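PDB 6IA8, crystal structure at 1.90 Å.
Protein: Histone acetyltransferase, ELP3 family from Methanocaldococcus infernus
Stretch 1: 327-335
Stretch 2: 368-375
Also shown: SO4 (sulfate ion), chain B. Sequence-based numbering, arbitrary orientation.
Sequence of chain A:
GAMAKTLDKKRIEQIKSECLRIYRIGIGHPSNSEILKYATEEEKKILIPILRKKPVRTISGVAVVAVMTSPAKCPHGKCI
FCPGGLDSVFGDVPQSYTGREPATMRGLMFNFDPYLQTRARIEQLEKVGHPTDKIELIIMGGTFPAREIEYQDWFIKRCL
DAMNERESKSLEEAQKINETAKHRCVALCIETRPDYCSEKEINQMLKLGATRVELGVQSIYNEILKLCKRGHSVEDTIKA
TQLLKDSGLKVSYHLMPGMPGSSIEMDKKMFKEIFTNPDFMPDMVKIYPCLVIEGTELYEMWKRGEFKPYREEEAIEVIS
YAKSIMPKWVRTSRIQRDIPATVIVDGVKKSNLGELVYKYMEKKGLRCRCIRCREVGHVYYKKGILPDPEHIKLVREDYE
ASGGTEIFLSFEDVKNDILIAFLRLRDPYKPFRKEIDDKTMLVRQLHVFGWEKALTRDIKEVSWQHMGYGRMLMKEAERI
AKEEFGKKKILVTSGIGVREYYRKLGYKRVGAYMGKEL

Stretch 1, residues 327-335: PKWVRTSRI
Stretch 2 368-375: CRCIRCRE

A turn and the start of a helix can be joined by very few polar bonds, with side-chain carbon packed around them. In this ELP3-family protein, residues 327-335 and 368-375 bury 623 Å² between them, and Lys328, Ile371 and Arg372 cover the most.

Pro327 to Val330 form a type I turn (Lys328 phi/psi -66/-22, Trp329 -92/6), closed by Val330 N to Pro327 O at 3.2 Å; Arg331 and Thr332 then extend as strand. In the second stretch, Cys370 (-78/174) is the N-cap of helix 371-374, and its O accepts from Arg374 N at 3.1 Å. The register sets Lys328 CA 4.3 Å from Cys370 CA and Arg331 CA 5.0 Å from Ile371 CA. The one direct hydrogen bond between the stretches runs from Ile371 N to Val330 O, 3.0 Å and nearly straight at 170°, using an amide in the helix's first turn.

The CA-to-CB bond of Ile371 (m, t) points toward the first stretch. The residue is buried, a fitting place for a branched aliphatic, and its CD1 packs 4.0 Å from Arg331 CB; its CG1 also comes within 3.3 Å of Lys328 O.

The CA-to-CB bond of Lys328 points sideways, and the chain beyond it is extended (m, t, t, t). Its methylenes reach Arg369 and Arg374: CG is 3.9 Å from Arg369 CG, and CE 3.4 Å from Arg374 NH2. Its CA approaches Arg369 O at 3.5 Å in a CA-H...O contact. A water donates to Lys328 O (2.7 Å) and Arg369 O (2.9 Å), bridging the backbones. Farther out, Lys328 NZ and Arg374 NH2 are 3.5 Å apart, like charges without a hydrogen bond. Lys328 N donates to sulfate O2 at 2.9 Å.

The CA-to-CB bond of Arg372 (t, t, t, chi4 74°) points toward the first stretch; its CD packs 3.6 Å from Thr332 CG2, and Arg334 CB lies over one face of its guanidinium.

The Cys368 SG-Cys373 SG disulfide, 2.0 Å, ties the second stretch internally.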

# COMPACT_ATOMS: atom_id res chain seq x y z
N PRO A 327 2.91 12.03 -8.23
CA PRO A 327 2.55 11.52 -9.57
C PRO A 327 1.23 10.77 -9.55
O PRO A 327 0.69 10.38 -8.52
CB PRO A 327 3.72 10.59 -9.93
CG PRO A 327 4.88 11.11 -9.07
CD PRO A 327 4.25 11.61 -7.80
N LYS A 328 0.72 10.55 -10.76
CA LYS A 328 -0.55 9.86 -10.92
C LYS A 328 -0.47 8.42 -10.46
O LYS A 328 -1.52 7.80 -10.25
CB LYS A 328 -0.98 9.89 -12.39
CG LYS A 328 -1.25 11.29 -12.93
CD LYS A 328 -1.60 11.25 -14.43
CE LYS A 328 -1.85 12.64 -14.99
NZ LYS A 328 -2.50 12.59 -16.33
N TRP A 329 0.73 7.85 -10.41
CA TRP A 329 0.91 6.44 -10.08
C TRP A 329 1.13 6.20 -8.60
O TRP A 329 1.36 5.04 -8.21
CB TRP A 329 2.08 5.83 -10.86
CG TRP A 329 3.28 6.72 -11.02
CD1 TRP A 329 3.54 7.58 -12.07
CD2 TRP A 329 4.42 6.81 -10.16
NE1 TRP A 329 4.77 8.19 -11.91
CE2 TRP A 329 5.32 7.76 -10.73
CE3 TRP A 329 4.74 6.24 -8.94
CZ2 TRP A 329 6.51 8.13 -10.12
CZ3 TRP A 329 5.95 6.60 -8.34
CH2 TRP A 329 6.82 7.52 -8.94
N VAL A 330 1.02 7.24 -7.76
CA VAL A 330 1.24 7.11 -6.33
C VAL A 330 -0.10 7.07 -5.62
O VAL A 330 -1.01 7.87 -5.91
CB VAL A 330 2.10 8.26 -5.77
CG1 VAL A 330 2.20 8.17 -4.27
CG2 VAL A 330 3.52 8.20 -6.37
N ARG A 331 -0.23 6.13 -4.69
CA ARG A 331 -1.43 6.02 -3.88
C ARG A 331 -1.10 6.52 -2.49
O ARG A 331 -0.03 6.24 -1.97
CB ARG A 331 -1.94 4.58 -3.84
CG ARG A 331 -3.27 4.39 -3.12
CD ARG A 331 -3.50 2.92 -2.80
NE ARG A 331 -4.33 2.24 -3.78
CZ ARG A 331 -4.38 0.92 -3.94
NH1 ARG A 331 -3.62 0.13 -3.20
NH2 ARG A 331 -5.17 0.39 -4.86
N THR A 332 -1.99 7.27 -1.87
CA THR A 332 -1.74 7.82 -0.55
C THR A 332 -2.76 7.28 0.44
O THR A 332 -3.86 6.89 0.06
CB THR A 332 -1.82 9.36 -0.57
OG1 THR A 332 -1.16 9.89 0.58
CG2 THR A 332 -3.27 9.82 -0.58
N SER A 333 -2.38 7.25 1.71
CA SER A 333 -3.28 6.87 2.78
C SER A 333 -4.08 8.08 3.23
O SER A 333 -3.61 9.22 3.17
CB SER A 333 -2.51 6.30 3.97
OG SER A 333 -1.78 5.16 3.59
N ARG A 334 -5.31 7.83 3.68
CA ARG A 334 -6.08 8.86 4.35
C ARG A 334 -5.24 9.46 5.47
O ARG A 334 -4.73 8.73 6.33
CB ARG A 334 -7.37 8.28 4.91
CG ARG A 334 -8.38 9.32 5.37
CD ARG A 334 -9.52 8.68 6.14
N ILE A 335 -5.05 10.77 5.45
CA ILE A 335 -4.23 11.44 6.45
C ILE A 335 -4.96 11.36 7.79
O ILE A 335 -6.04 11.95 7.96
CB ILE A 335 -3.93 12.89 6.07
CG1 ILE A 335 -3.14 12.92 4.76
CG2 ILE A 335 -3.15 13.58 7.16
CD1 ILE A 335 -3.18 14.26 4.05
N CYS A 368 -4.53 17.94 -7.01
CA CYS A 368 -3.99 16.62 -6.68
C CYS A 368 -4.39 15.64 -7.78
O CYS A 368 -5.57 15.56 -8.14
CB CYS A 368 -4.51 16.14 -5.32
SG CYS A 368 -4.11 14.42 -4.92
N ARG A 369 -3.42 14.93 -8.33
CA ARG A 369 -3.72 13.98 -9.40
C ARG A 369 -3.38 12.52 -9.04
O ARG A 369 -3.43 11.63 -9.91
CB ARG A 369 -2.99 14.40 -10.67
CG ARG A 369 -1.48 14.31 -10.54
CD ARG A 369 -0.73 14.96 -11.71
NE ARG A 369 0.70 14.71 -11.54
CZ ARG A 369 1.41 15.19 -10.53
NH1 ARG A 369 0.87 16.04 -9.67
NH2 ARG A 369 2.71 14.95 -10.48
N CYS A 370 -3.11 12.24 -7.77
CA CYS A 370 -2.71 10.89 -7.38
C CYS A 370 -3.92 9.96 -7.31
O CYS A 370 -5.06 10.38 -7.48
CB CYS A 370 -1.97 10.92 -6.05
SG CYS A 370 -3.05 11.19 -4.67
N ILE A 371 -3.66 8.68 -7.09
CA ILE A 371 -4.68 7.65 -7.26
C ILE A 371 -5.86 7.91 -6.33
O ILE A 371 -7.02 7.84 -6.73
CB ILE A 371 -4.07 6.27 -7.00
CG1 ILE A 371 -3.11 5.87 -8.15
CG2 ILE A 371 -5.18 5.21 -6.86
CD1 ILE A 371 -2.25 4.67 -7.82
N ARG A 372 -5.57 8.23 -5.07
CA ARG A 372 -6.67 8.43 -4.12
C ARG A 372 -7.56 9.61 -4.53
O ARG A 372 -8.79 9.57 -4.37
CB ARG A 372 -6.14 8.66 -2.70
CG ARG A 372 -7.26 8.86 -1.68
CD ARG A 372 -6.77 9.13 -0.26
NE ARG A 372 -7.87 9.58 0.60
CZ ARG A 372 -8.83 8.78 1.07
NH1 ARG A 372 -8.82 7.49 0.77
NH2 ARG A 372 -9.80 9.27 1.82
N CYS A 373 -6.96 10.69 -5.02
CA CYS A 373 -7.75 11.86 -5.37
C CYS A 373 -8.60 11.63 -6.62
O CYS A 373 -9.63 12.28 -6.80
CB CYS A 373 -6.85 13.08 -5.58
SG CYS A 373 -5.84 13.63 -4.15
N ARG A 374 -8.18 10.75 -7.51
CA ARG A 374 -8.89 10.56 -8.77
C ARG A 374 -9.74 9.28 -8.84
O ARG A 374 -10.49 9.07 -9.81
CB ARG A 374 -7.88 10.58 -9.93
CG ARG A 374 -7.23 11.93 -10.24
CD ARG A 374 -6.52 11.90 -11.61
NE ARG A 374 -6.17 13.23 -12.12
CZ ARG A 374 -5.49 13.46 -13.23
NH1 ARG A 374 -5.22 14.70 -13.61
NH2 ARG A 374 -5.07 12.44 -13.97
N GLU A 375 -9.64 8.39 -7.85
CA GLU A 375 -10.31 7.10 -7.99
C GLU A 375 -11.82 7.31 -7.98
O GLU A 375 -12.33 8.21 -7.32
CB GLU A 375 -9.90 6.14 -6.88
CG GLU A 375 -10.19 6.62 -5.49
CD GLU A 375 -9.68 5.63 -4.45
OE1 GLU A 375 -8.45 5.50 -4.30
OE2 GLU A 375 -10.51 4.96 -3.81
S SO4 B . 2.78 12.45 -13.35
O1 SO4 B . 2.39 12.68 -14.75
O2 SO4 B . 2.45 11.08 -12.99
O3 SO4 B . 2.04 13.34 -12.50
O4 SO4 B . 4.20 12.74 -13.17
O HOH W 1 -3.96 8.91 -10.59